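Local coordinates for putative secreted protein (Streptomyces coelicolor A3, PDB 2QF9) that is of unknown function but belongs to the DUF305 family of the ferritin clan and is probably secreted, at residues D9-R14 / L61-P67; P74-M78 / H129-C134. Where two conformers were deposited one is given. Residues are numbered along the deposited sequence.

Contact 1 (D9-R14 / L61-P67); sequences DAGFAR and LDLWALP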
ATOM      1  N   ASP A   9      -2.136  12.168 -18.411  1.00 15.63           N
ATOM      2  CA  ASP A   9      -2.823  11.531 -17.290  1.00 15.48           C
ATOM      3  C   ASP A   9      -2.473  10.046 -17.221  1.00 14.66           C
ATOM      4  O   ASP A   9      -2.127   9.541 -16.149  1.00 14.38           O
ATOM      5  CB  ASP A   9      -4.325  11.743 -17.410  1.00 15.70           C
ATOM      6  CG  ASP A   9      -4.684  13.224 -17.468  1.00 17.21           C
ATOM      7  OD1 ASP A   9      -4.529  13.903 -16.448  1.00 20.11           O
ATOM      8  OD2 ASP A   9      -5.107  13.696 -18.543  1.00 24.29           O
ATOM      9  N   ALA A  10      -2.531   9.358 -18.359  1.00 14.01           N
ATOM     10  CA  ALA A  10      -2.223   7.928 -18.367  1.00 13.57           C
ATOM     11  C   ALA A  10      -0.744   7.678 -18.094  1.00 13.32           C
ATOM     12  O   ALA A  10      -0.397   6.798 -17.316  1.00 12.84           O
ATOM     13  CB  ALA A  10      -2.649   7.270 -19.683  1.00 14.44           C
ATOM     14  N   GLY A  11       0.120   8.436 -18.763  1.00 12.58           N
ATOM     15  CA  GLY A  11       1.571   8.227 -18.648  1.00 12.72           C
ATOM     16  C   GLY A  11       2.063   8.489 -17.239  1.00 12.27           C
ATOM     17  O   GLY A  11       2.866   7.718 -16.710  1.00 12.28           O
ATOM     18  N   PHE A  12       1.582   9.564 -16.623  1.00 12.19           N
ATOM     19  CA  PHE A  12       1.983   9.862 -15.248  1.00 12.39           C
ATOM     20  C   PHE A  12       1.517   8.757 -14.304  1.00 12.46           C
ATOM     21  O   PHE A  12       2.292   8.298 -13.468  1.00 12.24           O
ATOM     22  CB  PHE A  12       1.494  11.236 -14.780  1.00 12.53           C
ATOM     23  CG  PHE A  12       1.836  11.539 -13.343  1.00 12.05           C
ATOM     24  CD1 PHE A  12       3.128  11.945 -12.985  1.00 10.92           C
ATOM     25  CD2 PHE A  12       0.862  11.390 -12.348  1.00 11.96           C
ATOM     26  CE1 PHE A  12       3.428  12.235 -11.640  1.00  9.95           C
ATOM     27  CE2 PHE A  12       1.140  11.661 -11.005  1.00 11.78           C
ATOM     28  CZ  PHE A  12       2.433  12.089 -10.645  1.00  9.51           C
ATOM     29  N   ALA A  13       0.264   8.316 -14.458  1.00 12.23           N
ATOM     30  CA  ALA A  13      -0.260   7.209 -13.644  1.00 11.99           C
ATOM     31  C   ALA A  13       0.585   5.939 -13.776  1.00 12.22           C
ATOM     32  O   ALA A  13       0.913   5.308 -12.755  1.00 11.84           O
ATOM     33  CB  ALA A  13      -1.732   6.922 -13.972  1.00 11.96           C
ATOM     34  N   ARG A  14       0.965   5.574 -15.005  1.00 12.44           N
ATOM     35  CA  ARG A  14       1.809   4.391 -15.240  0.50 12.61           C
ATOM     36  C   ARG A  14       3.193   4.554 -14.608  1.00 12.85           C
ATOM     37  O   ARG A  14       3.666   3.686 -13.837  1.00 13.79           O
ATOM     38  CB  ARG A  14       1.971   4.126 -16.744  0.50 12.41           C
ATOM     39  CG  ARG A  14       0.768   3.490 -17.402  0.50 12.40           C
ATOM     40  CD  ARG A  14       1.027   3.196 -18.874  0.50 13.54           C
ATOM     41  NE  ARG A  14      -0.191   2.713 -19.518  0.50 15.15           N
ATOM     42  CZ  ARG A  14      -0.932   3.395 -20.392  0.50 14.98           C
ATOM     43  NH1 ARG A  14      -2.031   2.841 -20.882  0.50 12.26           N
ATOM     44  NH2 ARG A  14      -0.574   4.607 -20.793  0.50 15.83           N
ATOM     45  N   LEU A  61      -6.375   3.963 -13.888  1.00 11.37           N
ATOM     46  CA  LEU A  61      -6.072   3.289 -15.152  1.00 12.22           C
ATOM     47  C   LEU A  61      -7.097   2.175 -15.408  1.00 12.60           C
ATOM     48  O   LEU A  61      -7.592   2.020 -16.524  1.00 13.70           O
ATOM     49  CB  LEU A  61      -4.635   2.754 -15.147  1.00 11.75           C
ATOM     50  CG  LEU A  61      -3.528   3.815 -15.232  1.00 12.89           C
ATOM     51  CD1 LEU A  61      -2.174   3.187 -14.930  1.00 12.55           C
ATOM     52  CD2 LEU A  61      -3.498   4.485 -16.628  1.00 12.28           C
ATOM     53  N   ASP A  62      -7.440   1.433 -14.355  0.70 12.50           N
ATOM     54  CA  ASP A  62      -8.415   0.364 -14.462  0.70 13.09           C
ATOM     55  C   ASP A  62      -9.789   0.904 -14.844  0.70 13.29           C
ATOM     56  O   ASP A  62     -10.394   0.423 -15.809  0.70 13.54           O
ATOM     57  CB  ASP A  62      -8.469  -0.432 -13.161  0.70 12.96           C
ATOM     58  CG  ASP A  62      -7.326  -1.424 -13.040  0.70 14.81           C
ATOM     59  OD1 ASP A  62      -6.575  -1.619 -14.038  0.70 17.31           O
ATOM     60  OD2 ASP A  62      -7.174  -2.013 -11.945  0.70 15.20           O
ATOM     61  N   LEU A  63     -10.256   1.916 -14.109  1.00 13.34           N
ATOM     62  CA  LEU A  63     -11.553   2.547 -14.360  1.00 14.41           C
ATOM     63  C   LEU A  63     -11.627   3.110 -15.800  1.00 14.45           C
ATOM     64  O   LEU A  63     -12.682   3.034 -16.470  1.00 15.53           O
ATOM     65  CB  LEU A  63     -11.787   3.666 -13.348  1.00 14.00           C
ATOM     66  CG  LEU A  63     -13.149   4.370 -13.301  1.00 15.59           C
ATOM     67  CD1 LEU A  63     -14.231   3.454 -12.781  1.00 17.87           C
ATOM     68  CD2 LEU A  63     -13.068   5.586 -12.408  1.00 16.27           C
ATOM     69  N   TRP A  64     -10.495   3.634 -16.268  1.00 13.05           N
ATOM     70  CA  TRP A  64     -10.382   4.188 -17.615  1.00 14.17           C
ATOM     71  C   TRP A  64     -10.158   3.131 -18.708  1.00 13.93           C
ATOM     72  O   TRP A  64     -10.066   3.483 -19.892  1.00 14.40           O
ATOM     73  CB  TRP A  64      -9.257   5.220 -17.668  1.00 14.40           C
ATOM     74  CG  TRP A  64      -9.462   6.422 -16.778  1.00 14.54           C
ATOM     75  CD1 TRP A  64     -10.660   6.966 -16.384  1.00 15.62           C
ATOM     76  CD2 TRP A  64      -8.444   7.263 -16.229  1.00 15.68           C
ATOM     77  NE1 TRP A  64     -10.446   8.065 -15.597  1.00 16.04           N
ATOM     78  CE2 TRP A  64      -9.095   8.282 -15.494  1.00 14.62           C
ATOM     79  CE3 TRP A  64      -7.040   7.247 -16.271  1.00 14.75           C
ATOM     80  CZ2 TRP A  64      -8.387   9.283 -14.798  1.00 15.55           C
ATOM     81  CZ3 TRP A  64      -6.332   8.248 -15.580  1.00 16.03           C
ATOM     82  CH2 TRP A  64      -7.011   9.256 -14.867  1.00 14.18           C
ATOM     83  N   ALA A  65     -10.086   1.857 -18.326  1.00 13.75           N
ATOM     84  CA  ALA A  65      -9.773   0.747 -19.252  1.00 14.46           C
ATOM     85  C   ALA A  65      -8.472   0.973 -20.044  1.00 15.32           C
ATOM     86  O   ALA A  65      -8.423   0.774 -21.271  1.00 15.55           O
ATOM     87  CB  ALA A  65     -10.941   0.480 -20.203  1.00 13.83           C
ATOM     88  N   LEU A  66      -7.429   1.415 -19.347  1.00 15.92           N
ATOM     89  CA  LEU A  66      -6.126   1.669 -19.970  1.00 17.49           C
ATOM     90  C   LEU A  66      -5.099   0.680 -19.408  1.00 18.87           C
ATOM     91  O   LEU A  66      -5.115   0.392 -18.216  1.00 18.65           O
ATOM     92  CB  LEU A  66      -5.696   3.120 -19.751  1.00 17.37           C
ATOM     93  CG  LEU A  66      -6.543   4.236 -20.376  1.00 18.32           C
ATOM     94  CD1 LEU A  66      -6.018   5.615 -20.005  1.00 19.61           C
ATOM     95  CD2 LEU A  66      -6.627   4.101 -21.900  1.00 20.74           C
ATOM     96  N   PRO A  67      -4.241   0.104 -20.276  1.00 20.33           N
ATOM     97  CA  PRO A  67      -3.212  -0.821 -19.792  1.00 21.38           C
ATOM     98  C   PRO A  67      -2.315  -0.191 -18.718  1.00 22.20           C
ATOM     99  O   PRO A  67      -2.011   0.995 -18.782  1.00 21.02           O
ATOM    100  CB  PRO A  67      -2.390  -1.104 -21.058  1.00 21.89           C
ATOM    101  CG  PRO A  67      -3.368  -0.930 -22.171  1.00 21.83           C
ATOM    102  CD  PRO A  67      -4.189   0.248 -21.747  1.00 20.78           C
TER
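Leu61 is the apolar centre. Its CG lies 3.8 Å from CB of Ala13, and its CD2 lies 4.2 Å from CB of Ala10. Leu66 adds a second methyl contact, with its CD1 3.8 Å from CB of Ala10. The small alanines let both leucines come close to the helix. Trp64 closes one margin, where its CZ3 stands 4.4 Å from CB of Asp9. The segments join the start of helix 8-31 to the end of helix 37-63, two long helices of the bundle. Helix 37-63 stops in a Schellman motif. Ala65 has positive phi, and Leu66 N bonds back to Leu61 O at 2.9 Å. This turn brings Leu66 and Pro67 back against the first helix. At the polar edge, Arg14 NE donates a hydrogen bond to Pro67 O at 2.6 Å. A weak one runs from Arg14 NH1 to the same Pro67 O at 2.8 Å. Arg14 NH2 bonds to Ala5 O, and the carboxylate of Asp9 turns to Thr139 and Val140.

Contact 2 (P74-M78 / H129-C134); sequences PMTWM and HMAKGC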
ATOM      1  N   PRO A  74       9.181   5.053 -20.551  1.00 27.08           N
ATOM      2  CA  PRO A  74       8.820   5.968 -19.475  1.00 26.13           C
ATOM      3  C   PRO A  74       9.180   7.405 -19.835  1.00 25.40           C
ATOM      4  O   PRO A  74      10.202   7.649 -20.496  1.00 24.77           O
ATOM      5  CB  PRO A  74       9.681   5.483 -18.303  1.00 26.58           C
ATOM      6  CG  PRO A  74       9.840   4.030 -18.550  1.00 26.55           C
ATOM      7  CD  PRO A  74       9.929   3.881 -20.055  1.00 27.45           C
HETATM    8  N   MSE A  75       8.313   8.328 -19.421  1.00 23.75           N
HETATM    9  CA  MSE A  75       8.519   9.777 -19.548  1.00 23.25           C
HETATM   10  C   MSE A  75       8.250  10.292 -20.964  1.00 21.71           C
HETATM   11  O   MSE A  75       8.453  11.471 -21.242  1.00 21.07           O
HETATM   12  CB  MSE A  75       9.926  10.175 -19.071  1.00 23.63           C
HETATM   13  CG  MSE A  75      10.239   9.647 -17.666  1.00 26.73           C
HETATM   14 SE   MSE A  75       9.040  10.509 -16.393  1.00 31.82          SE
HETATM   15  CE  MSE A  75      10.088  12.150 -16.237  1.00 30.90           C
ATOM     16  N   THR A  76       7.783   9.413 -21.855  1.00 20.86           N
ATOM     17  CA  THR A  76       7.424   9.856 -23.223  1.00 20.36           C
ATOM     18  C   THR A  76       6.382  10.980 -23.160  1.00 19.89           C
ATOM     19  O   THR A  76       6.453  11.951 -23.920  1.00 18.96           O
ATOM     20  CB  THR A  76       6.948   8.681 -24.106  1.00 20.39           C
ATOM     21  OG1 THR A  76       8.033   7.760 -24.282  1.00 20.88           O
ATOM     22  CG2 THR A  76       6.495   9.167 -25.496  1.00 20.37           C
ATOM     23  N   TRP A  77       5.445  10.858 -22.216  1.00 19.57           N
ATOM     24  CA  TRP A  77       4.370  11.837 -22.003  1.00 20.00           C
ATOM     25  C   TRP A  77       4.893  13.220 -21.581  1.00 21.20           C
ATOM     26  O   TRP A  77       4.177  14.222 -21.684  1.00 21.15           O
ATOM     27  CB  TRP A  77       3.351  11.290 -20.978  1.00 19.17           C
ATOM     28  CG  TRP A  77       3.961  11.103 -19.602  1.00 18.11           C
ATOM     29  CD1 TRP A  77       4.623   9.995 -19.139  1.00 17.23           C
ATOM     30  CD2 TRP A  77       3.999  12.070 -18.534  1.00 17.49           C
ATOM     31  NE1 TRP A  77       5.052  10.206 -17.842  1.00 15.48           N
ATOM     32  CE2 TRP A  77       4.687  11.469 -17.448  1.00 17.52           C
ATOM     33  CE3 TRP A  77       3.504  13.380 -18.382  1.00 17.43           C
ATOM     34  CZ2 TRP A  77       4.903  12.138 -16.227  1.00 16.26           C
ATOM     35  CZ3 TRP A  77       3.717  14.054 -17.160  1.00 16.94           C
ATOM     36  CH2 TRP A  77       4.405  13.417 -16.096  1.00 17.86           C
HETATM   37  N   MSE A  78       6.131  13.262 -21.089  1.00 22.50           N
HETATM   38  CA  MSE A  78       6.821  14.517 -20.799  1.00 25.69           C
HETATM   39  C   MSE A  78       7.768  14.974 -21.918  1.00 25.90           C
HETATM   40  O   MSE A  78       8.471  15.974 -21.764  1.00 26.74           O
HETATM   41  CB  MSE A  78       7.594  14.407 -19.485  1.00 25.31           C
HETATM   42  CG  MSE A  78       6.792  14.878 -18.310  1.00 27.93           C
HETATM   43 SE   MSE A  78       7.795  14.677 -16.654  1.00 29.63          SE
HETATM   44  CE  MSE A  78       8.726  16.374 -16.625  1.00 28.61           C
ATOM     45  N   HIS A 129      10.239  16.143  -9.839  1.00 14.28           N
ATOM     46  CA  HIS A 129      10.372  16.462 -11.256  1.00 15.14           C
ATOM     47  C   HIS A 129       9.194  15.907 -12.082  1.00 14.83           C
ATOM     48  O   HIS A 129       8.572  16.625 -12.865  1.00 14.88           O
ATOM     49  CB  HIS A 129      11.697  15.928 -11.780  1.00 15.62           C
ATOM     50  CG  HIS A 129      11.909  16.178 -13.235  1.00 19.39           C
ATOM     51  ND1 HIS A 129      12.206  17.428 -13.736  1.00 23.98           N
ATOM     52  CD2 HIS A 129      11.855  15.348 -14.300  1.00 24.12           C
ATOM     53  CE1 HIS A 129      12.335  17.351 -15.049  1.00 24.77           C
ATOM     54  NE2 HIS A 129      12.127  16.100 -15.417  1.00 25.55           N
HETATM   55  N   MSE A 130       8.885  14.633 -11.871  1.00 14.11           N
HETATM   56  CA  MSE A 130       7.774  13.979 -12.553  1.00 15.32           C
HETATM   57  C   MSE A 130       6.414  14.556 -12.156  1.00 14.76           C
HETATM   58  O   MSE A 130       5.553  14.776 -13.025  1.00 15.44           O
HETATM   59  CB  MSE A 130       7.803  12.477 -12.271  1.00 14.54           C
HETATM   60  CG  MSE A 130       9.042  11.790 -12.762  1.00 16.35           C
HETATM   61 SE   MSE A 130       9.219  10.005 -11.955  1.00 18.88          SE
HETATM   62  CE  MSE A 130       7.615   9.136 -12.675  1.00 20.89           C
ATOM     63  N   ALA A 131       6.215  14.799 -10.860  1.00 14.15           N
ATOM     64  CA  ALA A 131       4.946  15.355 -10.368  1.00 14.43           C
ATOM     65  C   ALA A 131       4.707  16.760 -10.954  1.00 14.70           C
ATOM     66  O   ALA A 131       3.581  17.106 -11.368  1.00 14.79           O
ATOM     67  CB  ALA A 131       4.942  15.413  -8.872  1.00 14.14           C
ATOM     68  N   LYS A 132       5.778  17.552 -10.998  1.00 14.76           N
ATOM     69  CA  LYS A 132       5.741  18.869 -11.633  1.00 15.84           C
ATOM     70  C   LYS A 132       5.296  18.756 -13.083  1.00 16.08           C
ATOM     71  O   LYS A 132       4.530  19.614 -13.563  1.00 16.37           O
ATOM     72  CB  LYS A 132       7.099  19.575 -11.520  1.00 15.51           C
ATOM     73  CG  LYS A 132       7.357  20.192 -10.166  1.00 17.38           C
ATOM     74  CD  LYS A 132       8.737  20.857 -10.140  1.00 18.58           C
ATOM     75  CE  LYS A 132       9.018  21.548  -8.816  1.00 21.57           C
ATOM     76  NZ  LYS A 132      10.449  22.052  -8.792  1.00 23.20           N
ATOM     77  N   GLY A 133       5.754  17.704 -13.770  1.00 15.30           N
ATOM     78  CA  GLY A 133       5.362  17.440 -15.156  1.00 16.16           C
ATOM     79  C   GLY A 133       3.857  17.227 -15.277  1.00 16.01           C
ATOM     80  O   GLY A 133       3.220  17.724 -16.209  1.00 16.20           O
ATOM     81  N   CYS A 134       3.286  16.472 -14.341  1.00 15.59           N
ATOM     82  CA  CYS A 134       1.837  16.264 -14.309  1.00 16.05           C
ATOM     83  C   CYS A 134       1.081  17.554 -13.930  1.00 16.58           C
ATOM     84  O   CYS A 134       0.033  17.843 -14.501  1.00 16.40           O
ATOM     85  CB  CYS A 134       1.475  15.096 -13.383  1.00 16.32           C
ATOM     86  SG  CYS A 134      -0.307  14.726 -13.211  1.00 15.95           S
TER
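Met78, Met130 and Trp77 have the most surface covered here. All the methionines of the contact are selenomethionines. The loop 74-78 turns through a short 3-10 segment, with Met78 N bonded to Met75 O at 2.9 Å, and lies against helix 109-137. Met78 points its CA-to-CB bond at this helix. Its SE sits 4.2 Å from CA of Met130, and its CE is 3.8 Å from CA of Gly133. The same CE is 3.6 Å from NE2 of His129. Gly133 makes this approach possible, because a CB there would clash with SE of Met78 and be tight against Trp77. Met130 meets the other methionine of the loop, with CE of Met75 3.6 Å from its CG. Trp77 presents its ring edge to the helix backbone. Its CH2 lies 3.5 Å from O of Met130 and 3.7 Å from N of Cys134. Its NE1 is hydrogen-bonded to Asp15, which also accepts from the backbone N of Met75. Cys134 forms a disulfide with Cys138 near the end of the helix. Between the two segments the contact is thus made by van der Waals packing, so its fit depends on shape, while Asp15 on helix 8-31 gives the loop a polar anchor.

Along the chain the contacts come in series, and both segments of contact 1 precede those of contact 2. Their centres are about 14 Å apart, at the same end of the helical bundle. Contact 1 joins helices 8-31 and 37-63, and contact 2 sets the following loop on helix 109-137. Phe12, on segment 9-14 but turned away from 61-67, packs against contact 2. Its CG is 3.6 Å from CB of Cys134, and its CD1 is 3.7 Å from CH2 of Trp77. Helix 8-31 thus serves both contacts. Near contact 1, Leu63 and Trp64 pack on Leu63 of the second subunit, which does not touch the segments of contact 2. Together they tie the long connection after helix 37-63 back onto the bundle.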